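Local coordinates for binary enterotoxin of Clostridium perfringens component a (PDB 5WTZ), which probably transfers ADP-ribose from NAD+ to actin as the enzymatic component of a binary iota-like enterotoxin, at residues S224-L235 against N369-E377; I279-K287 against E384-S392. All coordinates share one frame; numbering follows the deposited sequence.

Contact 1. Residues S224-L235 against N369-E377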
loop_
_atom_site.group_PDB
_atom_site.type_symbol
_atom_site.label_atom_id
_atom_site.label_comp_id
_atom_site.label_asym_id
_atom_site.label_seq_id
_atom_site.Cartn_x
_atom_site.Cartn_y
_atom_site.Cartn_z
ATOM N N SER A 224 17.041 1.826 7.586
ATOM C CA SER A 224 18.414 1.438 7.867
ATOM C C SER A 224 18.533 0.771 9.244
ATOM O O SER A 224 19.190 -0.258 9.390
ATOM C CB SER A 224 19.325 2.665 7.767
ATOM O OG SER A 224 20.635 2.372 8.212
ATOM N N GLN A 225 17.878 1.355 10.244
ATOM C CA GLN A 225 17.875 0.806 11.598
ATOM C C GLN A 225 17.250 -0.583 11.683
ATOM O O GLN A 225 17.780 -1.464 12.358
ATOM C CB GLN A 225 17.148 1.758 12.545
ATOM C CG GLN A 225 18.001 2.945 12.971
ATOM C CD GLN A 225 17.235 3.968 13.788
ATOM O OE1 GLN A 225 16.053 4.226 13.537
ATOM N NE2 GLN A 225 17.907 4.565 14.766
ATOM N N TRP A 226 16.119 -0.768 11.013
ATOM C CA TRP A 226 15.463 -2.070 10.953
ATOM C C TRP A 226 16.365 -3.102 10.281
ATOM O O TRP A 226 16.560 -4.207 10.800
ATOM C CB TRP A 226 14.126 -1.955 10.218
ATOM C CG TRP A 226 13.327 -3.228 10.229
ATOM C CD1 TRP A 226 12.411 -3.615 11.168
ATOM C CD2 TRP A 226 13.375 -4.277 9.259
ATOM N NE1 TRP A 226 11.889 -4.844 10.839
ATOM C CE2 TRP A 226 12.468 -5.271 9.665
ATOM C CE3 TRP A 226 14.102 -4.473 8.074
ATOM C CZ2 TRP A 226 12.268 -6.442 8.946
ATOM C CZ3 TRP A 226 13.898 -5.630 7.357
ATOM C CH2 TRP A 226 12.989 -6.603 7.795
ATOM N N GLY A 227 16.937 -2.736 9.136
ATOM C CA GLY A 227 17.854 -3.618 8.435
ATOM C C GLY A 227 19.041 -4.042 9.286
ATOM O O GLY A 227 19.371 -5.229 9.368
ATOM N N GLU A 228 19.674 -3.068 9.935
ATOM C CA GLU A 228 20.792 -3.334 10.822
ATOM C C GLU A 228 20.410 -4.230 11.999
ATOM O O GLU A 228 21.116 -5.185 12.308
ATOM C CB GLU A 228 21.374 -2.013 11.340
ATOM C CG GLU A 228 22.487 -2.179 12.356
ATOM C CD GLU A 228 23.774 -2.701 11.740
ATOM O OE1 GLU A 228 23.910 -2.645 10.495
ATOM O OE2 GLU A 228 24.647 -3.169 12.504
ATOM N N GLU A 229 19.313 -3.912 12.675
ATOM C CA GLU A 229 18.939 -4.637 13.879
ATOM C C GLU A 229 18.636 -6.092 13.562
ATOM O O GLU A 229 18.977 -6.995 14.320
ATOM C CB GLU A 229 17.714 -3.999 14.550
ATOM C CG GLU A 229 17.949 -2.637 15.171
ATOM C CD GLU A 229 16.728 -2.128 15.917
ATOM O OE1 GLU A 229 16.134 -2.916 16.685
ATOM O OE2 GLU A 229 16.357 -0.948 15.729
ATOM N N ASN A 230 17.987 -6.310 12.429
ATOM C CA ASN A 230 17.472 -7.625 12.126
ATOM C C ASN A 230 18.401 -8.449 11.261
ATOM O O ASN A 230 18.320 -9.673 11.293
ATOM C CB ASN A 230 16.088 -7.512 11.472
ATOM C CG ASN A 230 15.018 -7.069 12.456
ATOM O OD1 ASN A 230 14.618 -7.826 13.342
ATOM N ND2 ASN A 230 14.552 -5.842 12.307
ATOM N N TYR A 231 19.301 -7.813 10.510
ATOM C CA TYR A 231 20.145 -8.604 9.613
ATOM C C TYR A 231 21.657 -8.437 9.797
ATOM O O TYR A 231 22.444 -9.061 9.081
ATOM C CB TYR A 231 19.714 -8.335 8.158
ATOM C CG TYR A 231 18.462 -9.123 7.874
ATOM C CD1 TYR A 231 18.539 -10.460 7.494
ATOM C CD2 TYR A 231 17.195 -8.563 8.068
ATOM C CE1 TYR A 231 17.388 -11.206 7.279
ATOM C CE2 TYR A 231 16.043 -9.306 7.862
ATOM C CZ TYR A 231 16.148 -10.626 7.463
ATOM O OH TYR A 231 15.010 -11.364 7.251
ATOM N N ALA A 232 22.073 -7.644 10.778
ATOM C CA ALA A 232 23.479 -7.685 11.172
ATOM C C ALA A 232 23.899 -9.093 11.639
ATOM O O ALA A 232 24.949 -9.584 11.218
ATOM C CB ALA A 232 23.769 -6.658 12.253
ATOM N N PRO A 233 23.090 -9.763 12.491
ATOM C CA PRO A 233 23.541 -11.113 12.855
ATOM C C PRO A 233 23.527 -12.079 11.664
ATOM O O PRO A 233 24.365 -12.980 11.613
ATOM C CB PRO A 233 22.531 -11.558 13.920
ATOM C CG PRO A 233 21.838 -10.296 14.367
ATOM C CD PRO A 233 21.820 -9.423 13.161
ATOM N N TRP A 234 22.592 -11.887 10.734
ATOM C CA TRP A 234 22.508 -12.709 9.526
ATOM C C TRP A 234 23.809 -12.658 8.730
ATOM O O TRP A 234 24.358 -13.693 8.346
ATOM C CB TRP A 234 21.335 -12.253 8.653
ATOM C CG TRP A 234 21.295 -12.857 7.268
ATOM C CD1 TRP A 234 20.769 -14.074 6.910
ATOM C CD2 TRP A 234 21.749 -12.250 6.051
ATOM N NE1 TRP A 234 20.879 -14.261 5.550
ATOM C CE2 TRP A 234 21.494 -13.167 5.002
ATOM C CE3 TRP A 234 22.365 -11.030 5.748
ATOM C CZ2 TRP A 234 21.826 -12.898 3.674
ATOM C CZ3 TRP A 234 22.692 -10.766 4.430
ATOM C CH2 TRP A 234 22.424 -11.697 3.410
ATOM N N LEU A 235 24.293 -11.445 8.496
ATOM C CA LEU A 235 25.516 -11.226 7.740
ATOM C C LEU A 235 26.698 -11.970 8.360
ATOM O O LEU A 235 27.559 -12.469 7.644
ATOM C CB LEU A 235 25.824 -9.728 7.651
ATOM C CG LEU A 235 27.065 -9.342 6.841
ATOM C CD1 LEU A 235 26.841 -9.632 5.362
ATOM C CD2 LEU A 235 27.441 -7.887 7.069
ATOM N N ASN A 369 11.488 -16.383 3.262
ATOM C CA ASN A 369 12.927 -16.562 3.083
ATOM C C ASN A 369 13.489 -15.404 2.264
ATOM O O ASN A 369 13.490 -15.437 1.026
ATOM C CB ASN A 369 13.240 -17.919 2.426
ATOM C CG ASN A 369 12.851 -19.088 3.310
ATOM O OD1 ASN A 369 12.927 -18.988 4.533
ATOM N ND2 ASN A 369 12.426 -20.197 2.701
ATOM N N ALA A 370 13.950 -14.378 2.978
ATOM C CA ALA A 370 14.425 -13.123 2.403
ATOM C C ALA A 370 15.375 -12.484 3.392
ATOM O O ALA A 370 15.298 -12.779 4.598
ATOM C CB ALA A 370 13.238 -12.155 2.087
ATOM N N ALA A 371 16.282 -11.634 2.913
ATOM C CA ALA A 371 17.221 -10.955 3.809
ATOM C C ALA A 371 17.420 -9.494 3.424
ATOM O O ALA A 371 17.346 -9.137 2.241
ATOM C CB ALA A 371 18.571 -11.682 3.833
ATOM N N TYR A 372 17.654 -8.648 4.430
ATOM C CA TYR A 372 18.072 -7.268 4.201
ATOM C C TYR A 372 19.556 -7.307 3.892
ATOM O O TYR A 372 20.398 -7.281 4.798
ATOM C CB TYR A 372 17.797 -6.391 5.422
ATOM C CG TYR A 372 18.034 -4.908 5.213
ATOM C CD1 TYR A 372 19.303 -4.347 5.337
ATOM C CD2 TYR A 372 16.971 -4.067 4.935
ATOM C CE1 TYR A 372 19.508 -2.974 5.163
ATOM C CE2 TYR A 372 17.165 -2.704 4.767
ATOM C CZ TYR A 372 18.423 -2.167 4.880
ATOM O OH TYR A 372 18.570 -0.807 4.704
ATOM N N VAL A 373 19.890 -7.369 2.608
ATOM C CA VAL A 373 21.257 -7.677 2.212
ATOM C C VAL A 373 22.167 -6.451 2.308
ATOM O O VAL A 373 23.384 -6.589 2.361
ATOM C CB VAL A 373 21.303 -8.263 0.773
ATOM C CG1 VAL A 373 20.636 -9.645 0.721
ATOM C CG2 VAL A 373 20.679 -7.298 -0.231
ATOM N N SER A 374 21.568 -5.260 2.369
ATOM C CA SER A 374 22.328 -4.016 2.437
ATOM C C SER A 374 23.041 -3.766 3.775
ATOM O O SER A 374 23.707 -2.740 3.924
ATOM C CB SER A 374 21.415 -2.831 2.134
ATOM O OG SER A 374 20.776 -2.995 0.885
ATOM N N VAL A 375 22.913 -4.677 4.738
ATOM C CA VAL A 375 23.705 -4.567 5.969
ATOM C C VAL A 375 25.166 -4.827 5.663
ATOM O O VAL A 375 26.060 -4.338 6.364
ATOM C CB VAL A 375 23.263 -5.553 7.068
ATOM C CG1 VAL A 375 21.909 -5.176 7.597
ATOM C CG2 VAL A 375 23.277 -6.987 6.558
ATOM N N ALA A 376 25.396 -5.609 4.611
ATOM C CA ALA A 376 26.747 -5.963 4.190
ATOM C C ALA A 376 27.532 -4.719 3.817
ATOM O O ALA A 376 26.952 -3.729 3.374
ATOM C CB ALA A 376 26.700 -6.936 3.020
ATOM N N GLU A 377 28.846 -4.769 4.017
ATOM C CA GLU A 377 29.722 -3.669 3.639
ATOM C C GLU A 377 29.576 -3.347 2.157
ATOM O O GLU A 377 29.530 -4.250 1.322
ATOM C CB GLU A 377 31.189 -4.003 3.932
ATOM C CG GLU A 377 31.556 -4.158 5.392
ATOM C CD GLU A 377 33.045 -4.439 5.568
ATOM O OE1 GLU A 377 33.851 -3.588 5.133
ATOM O OE2 GLU A 377 33.411 -5.500 6.128
#

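Contact 2. Residues I279-K287 against E384-S392. With NAD (nicotinamide-adenine-dinucleotide), chain B.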
loop_
_atom_site.group_PDB
_atom_site.type_symbol
_atom_site.label_atom_id
_atom_site.label_comp_id
_atom_site.label_asym_id
_atom_site.label_seq_id
_atom_site.Cartn_x
_atom_site.Cartn_y
_atom_site.Cartn_z
ATOM N N ILE A 279 23.461 -19.951 -7.559
ATOM C CA ILE A 279 22.050 -19.948 -7.185
ATOM C C ILE A 279 21.856 -20.716 -5.873
ATOM O O ILE A 279 21.121 -20.265 -4.990
ATOM C CB ILE A 279 21.174 -20.547 -8.307
ATOM C CG1 ILE A 279 21.092 -19.562 -9.482
ATOM C CG2 ILE A 279 19.773 -20.869 -7.794
ATOM C CD1 ILE A 279 20.650 -20.200 -10.786
ATOM N N SER A 280 22.552 -21.845 -5.752
ATOM C CA SER A 280 22.573 -22.639 -4.521
ATOM C C SER A 280 23.012 -21.817 -3.312
ATOM O O SER A 280 22.347 -21.822 -2.274
ATOM C CB SER A 280 23.499 -23.850 -4.679
ATOM O OG SER A 280 22.828 -24.913 -5.328
ATOM N N ASN A 281 24.126 -21.099 -3.455
ATOM C CA ASN A 281 24.693 -20.345 -2.343
ATOM C C ASN A 281 23.814 -19.158 -1.939
ATOM O O ASN A 281 23.558 -18.944 -0.749
ATOM C CB ASN A 281 26.123 -19.892 -2.698
ATOM C CG ASN A 281 27.098 -21.053 -2.741
ATOM O OD1 ASN A 281 26.868 -22.084 -2.111
ATOM N ND2 ASN A 281 28.202 -20.890 -3.469
ATOM N N ILE A 282 23.332 -18.397 -2.919
ATOM C CA ILE A 282 22.421 -17.297 -2.625
ATOM C C ILE A 282 21.142 -17.828 -1.956
ATOM O O ILE A 282 20.703 -17.282 -0.953
ATOM C CB ILE A 282 22.063 -16.483 -3.909
ATOM C CG1 ILE A 282 23.337 -15.912 -4.546
ATOM C CG2 ILE A 282 21.026 -15.377 -3.595
ATOM C CD1 ILE A 282 23.194 -15.561 -6.016
ATOM N N SER A 283 20.555 -18.901 -2.493
ATOM C CA SER A 283 19.276 -19.393 -1.968
ATOM C C SER A 283 19.447 -19.945 -0.544
ATOM O O SER A 283 18.611 -19.676 0.316
ATOM C CB SER A 283 18.682 -20.467 -2.897
ATOM O OG SER A 283 17.433 -20.968 -2.432
ATOM N N SER A 284 20.525 -20.684 -0.289
ATOM C CA SER A 284 20.776 -21.178 1.074
ATOM C C SER A 284 20.974 -19.985 2.026
ATOM O O SER A 284 20.485 -19.995 3.150
ATOM C CB SER A 284 21.980 -22.138 1.124
ATOM O OG SER A 284 23.206 -21.440 1.011
ATOM N N ALA A 285 21.646 -18.942 1.561
ATOM C CA ALA A 285 21.827 -17.743 2.378
ATOM C C ALA A 285 20.490 -17.110 2.769
ATOM O O ALA A 285 20.286 -16.676 3.914
ATOM C CB ALA A 285 22.682 -16.726 1.635
ATOM N N LEU A 286 19.569 -17.059 1.814
ATOM C CA LEU A 286 18.313 -16.358 2.027
ATOM C C LEU A 286 17.348 -17.142 2.937
ATOM O O LEU A 286 16.316 -16.625 3.344
ATOM C CB LEU A 286 17.657 -16.059 0.679
ATOM C CG LEU A 286 18.456 -15.122 -0.220
ATOM C CD1 LEU A 286 17.821 -14.930 -1.593
ATOM C CD2 LEU A 286 18.641 -13.768 0.462
ATOM N N LYS A 287 17.707 -18.373 3.278
ATOM C CA LYS A 287 16.906 -19.194 4.180
ATOM C C LYS A 287 17.405 -19.098 5.622
ATOM O O LYS A 287 16.838 -19.719 6.522
ATOM C CB LYS A 287 16.922 -20.671 3.741
ATOM C CG LYS A 287 16.261 -20.940 2.389
ATOM C CD LYS A 287 16.402 -22.404 2.036
ATOM C CE LYS A 287 15.548 -22.750 0.823
ATOM N NZ LYS A 287 16.120 -22.178 -0.413
ATOM N N GLU A 384 18.079 -2.829 0.294
ATOM C CA GLU A 384 17.520 -3.952 -0.432
ATOM C C GLU A 384 17.138 -5.130 0.459
ATOM O O GLU A 384 17.906 -5.559 1.345
ATOM C CB GLU A 384 18.504 -4.442 -1.505
ATOM C CG GLU A 384 18.003 -5.672 -2.251
ATOM C CD GLU A 384 18.762 -5.943 -3.557
ATOM O OE1 GLU A 384 19.709 -5.201 -3.885
ATOM O OE2 GLU A 384 18.378 -6.899 -4.262
ATOM N N VAL A 385 15.944 -5.651 0.212
ATOM C CA VAL A 385 15.571 -6.970 0.691
ATOM C C VAL A 385 15.531 -7.896 -0.509
ATOM O O VAL A 385 14.785 -7.664 -1.462
ATOM C CB VAL A 385 14.227 -6.962 1.438
ATOM C CG1 VAL A 385 13.678 -8.388 1.596
ATOM C CG2 VAL A 385 14.385 -6.282 2.808
ATOM N N LEU A 386 16.375 -8.925 -0.470
ATOM C CA LEU A 386 16.456 -9.909 -1.543
ATOM C C LEU A 386 15.643 -11.142 -1.170
ATOM O O LEU A 386 15.860 -11.747 -0.124
ATOM C CB LEU A 386 17.914 -10.279 -1.817
ATOM C CG LEU A 386 18.221 -11.251 -2.963
ATOM C CD1 LEU A 386 17.736 -10.646 -4.276
ATOM C CD2 LEU A 386 19.717 -11.556 -3.034
ATOM N N ILE A 387 14.711 -11.525 -2.037
ATOM C CA ILE A 387 13.778 -12.611 -1.746
ATOM C C ILE A 387 14.200 -13.868 -2.505
ATOM O O ILE A 387 14.639 -13.762 -3.660
ATOM C CB ILE A 387 12.318 -12.180 -2.126
ATOM C CG1 ILE A 387 11.923 -10.941 -1.312
ATOM C CG2 ILE A 387 11.317 -13.310 -1.933
ATOM C CD1 ILE A 387 10.593 -10.281 -1.727
ATOM N N ASP A 388 14.082 -15.034 -1.857
ATOM C CA ASP A 388 14.445 -16.320 -2.446
ATOM C C ASP A 388 13.645 -16.600 -3.722
ATOM O O ASP A 388 12.529 -16.105 -3.903
ATOM C CB ASP A 388 14.250 -17.452 -1.413
ATOM C CG ASP A 388 15.092 -18.698 -1.717
ATOM O OD1 ASP A 388 15.992 -18.658 -2.599
ATOM O OD2 ASP A 388 14.858 -19.747 -1.065
ATOM N N HIS A 389 14.231 -17.379 -4.622
ATOM C CA HIS A 389 13.515 -17.744 -5.840
ATOM C C HIS A 389 12.347 -18.687 -5.531
ATOM O O HIS A 389 12.348 -19.380 -4.511
ATOM C CB HIS A 389 14.474 -18.386 -6.842
ATOM C CG HIS A 389 15.024 -19.703 -6.397
ATOM N ND1 HIS A 389 14.624 -20.900 -6.945
ATOM C CD2 HIS A 389 15.954 -20.007 -5.460
ATOM C CE1 HIS A 389 15.285 -21.891 -6.367
ATOM N NE2 HIS A 389 16.097 -21.376 -5.464
ATOM N N GLY A 390 11.340 -18.697 -6.402
ATOM C CA GLY A 390 10.319 -19.725 -6.342
ATOM C C GLY A 390 9.090 -19.405 -5.512
ATOM O O GLY A 390 8.316 -20.303 -5.200
ATOM N N TYR A 391 8.912 -18.144 -5.139
ATOM C CA TYR A 391 7.663 -17.716 -4.495
ATOM C C TYR A 391 6.696 -17.278 -5.576
ATOM O O TYR A 391 6.970 -17.465 -6.758
ATOM C CB TYR A 391 7.907 -16.568 -3.512
ATOM C CG TYR A 391 8.480 -16.968 -2.151
ATOM C CD1 TYR A 391 7.701 -17.646 -1.205
ATOM C CD2 TYR A 391 9.778 -16.612 -1.801
ATOM C CE1 TYR A 391 8.224 -17.992 0.053
ATOM C CE2 TYR A 391 10.316 -16.957 -0.555
ATOM C CZ TYR A 391 9.530 -17.632 0.369
ATOM O OH TYR A 391 10.073 -17.952 1.597
ATOM N N SER A 392 5.574 -16.689 -5.168
ATOM C CA SER A 392 4.577 -16.157 -6.099
ATOM C C SER A 392 4.042 -14.819 -5.619
ATOM O O SER A 392 4.092 -14.518 -4.426
ATOM C CB SER A 392 3.406 -17.126 -6.272
ATOM O OG SER A 392 3.841 -18.395 -6.723
HETATM P PA NAD B . 16.421 -8.244 -12.404
HETATM O O1A NAD B . 17.377 -9.375 -12.700
HETATM O O2A NAD B . 15.286 -8.446 -11.446
HETATM O O5B NAD B . 15.770 -7.706 -13.778
HETATM C C5B NAD B . 16.498 -7.613 -15.007
HETATM C C4B NAD B . 15.529 -7.695 -16.170
HETATM O O4B NAD B . 14.904 -8.985 -16.134
HETATM C C3B NAD B . 14.425 -6.645 -16.071
HETATM O O3B NAD B . 14.121 -6.177 -17.396
HETATM C C2B NAD B . 13.253 -7.427 -15.494
HETATM O O2B NAD B . 11.985 -6.902 -15.900
HETATM C C1B NAD B . 13.485 -8.839 -16.018
HETATM N N9A NAD B . 12.961 -9.814 -15.039
HETATM C C8A NAD B . 13.317 -9.932 -13.747
HETATM N N7A NAD B . 12.613 -10.933 -13.146
HETATM C C5A NAD B . 11.786 -11.438 -14.068
HETATM C C6A NAD B . 10.769 -12.509 -14.112
HETATM N N6A NAD B . 10.498 -13.238 -13.007
HETATM N N1A NAD B . 10.110 -12.712 -15.279
HETATM C C2A NAD B . 10.380 -11.994 -16.383
HETATM N N3A NAD B . 11.304 -11.014 -16.417
HETATM C C4A NAD B . 12.010 -10.697 -15.306
HETATM O O3 NAD B . 17.315 -7.024 -11.871
HETATM P PN NAD B . 16.932 -5.470 -11.723
HETATM O O1N NAD B . 15.859 -5.354 -10.662
HETATM O O2N NAD B . 16.730 -4.896 -13.105
HETATM O O5D NAD B . 18.336 -4.923 -11.162
HETATM C C5D NAD B . 18.956 -5.485 -10.005
HETATM C C4D NAD B . 20.044 -4.543 -9.522
HETATM O O4D NAD B . 19.444 -3.408 -8.896
HETATM C C3D NAD B . 20.865 -5.206 -8.435
HETATM O O3D NAD B . 22.142 -4.543 -8.390
HETATM C C2D NAD B . 20.085 -4.898 -7.176
HETATM O O2D NAD B . 20.931 -4.874 -6.022
HETATM C C1D NAD B . 19.451 -3.538 -7.479
HETATM N N1N NAD B . 18.071 -3.396 -6.971
HETATM C C2N NAD B . 17.035 -3.218 -7.816
HETATM C C3N NAD B . 15.733 -3.082 -7.322
HETATM C C7N NAD B . 14.557 -2.875 -8.237
HETATM O O7N NAD B . 14.561 -3.278 -9.407
HETATM N N7N NAD B . 13.537 -2.206 -7.724
HETATM C C4N NAD B . 15.487 -3.111 -5.954
HETATM C C5N NAD B . 16.569 -3.297 -5.108
HETATM C C6N NAD B . 17.850 -3.436 -5.648
#

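Contact 1. Residues S224-L235 against N369-E377
One face of the Y372 ring is covered by the bare backbone of G227, whose CA stands 3.4 Å from the ring centroid and 10° off the ring normal, a CH-pi contact over the middle of the ring. The W226 indole meets Y372 edge-on, with CD2 of Y372 close to the indole plane. On the next turn Y231 turns a face to strand 370-372: the backbone N of Y372 sits 3.5 Å above the Y231 ring plane, over its centre, and Y231 CE1 lies 3.7 Å from A371 CB. W234 continues the row, taking A371 CB over one face at 3.6 Å from the six-membered-ring centroid, with V375 CG2 at its edge. The Y372 ring reaches the helix at G227 because its CG is anti to the backbone N (chi1 -172°). Residues 373-375 form a 3-10 turn between strand 370-372 and the Glu-x-Glu motif, a position corresponding to the start of the ADP-ribosylating turn-turn loop of this toxin family. V375 wedges from this turn into helix 220-237, CG1 tight against G227 O at 3.1 Å and CG2 3.4 Å from Y231 O, beside the kink at P233 and W234. L235 closes the far end, CD1 3.6 Å from A376 CB. The polar ends of the aromatic residues bond beyond the two segments, Y231 OH to R289 O, W234 NE1 to A285 O and W226 NE1 to E293, while V373 reaches on to L250 and E384 of the NAD site.

Contact 2. Residues I279-K287 against E384-S392
Strand 384-387 runs from the NAD site to the C-terminal end of helix 272-286, where D388 meets S283 and K287. Its first residue, E384, is the last glutamate of the Glu-x-Glu motif of the ADP-ribosyltransferases; its OE1 accepts a very short hydrogen bond, 2.5 Å, from NAD O2D, and S342 of the Ser-Thr-Thr sequence holds its OE2. At the other end the carboxylate of D388 is gripped through both oxygens, each through its syn lone pair, on the side of the other carboxylate oxygen. S283 OG donates to D388 OD1 at 2.7 Å, and K287 NZ forms a salt bridge to D388 OD2 at 2.8 Å. The lysine chain is extended until its last torsion, chi4 72°, which bends NZ in toward the acid. A weak bond from the backbone N of H389 also reaches D388 OD1. D388 is buried, and the lysine charge probably helps to keep it ionised. The imidazole of H389 comes to the serine edge-on, S283 CB lying in the ring plane 3.8 Å from NE2. Next to this polar group L286 packs on the strand, CD1 3.9 Å from L386 CG and CD2 3.5 Å from L386 O. I282 adds CG2 against L386 CD2 at 4.1 Å, the two side chains crossing at about a right angle. Beyond H389 the chain makes a G1 beta bulge at G390 and Y391, opposite strand 334-337. Helix 240-263 flanks the apolar part, with I246 on I282 and Y249 on L386; L286 also touches A371 of strand 370-372, and F340 meets H389 edge-to-face.

In the fold
Both contacts are largely buried and join helices to the same three-stranded antiparallel sheet, in which strands 370-372 and 384-387 are neighbours; A371 and V373 pair with L386 and E384 through their backbones. Contact 1 sets helix 220-237 against the edge strand and the turn after it, contact 2 the end of helix 272-286 against the central strand. The chemistry differs accordingly: 224-235 with 369-377 is aromatic and aliphatic packing with CH-pi contacts, whereas 279-287 with 384-392 combines a small leucine-isoleucine patch with a salt bridge whose lysine is exposed. S374 OG to E384 N and Y391 OH to N369 N tie the two together.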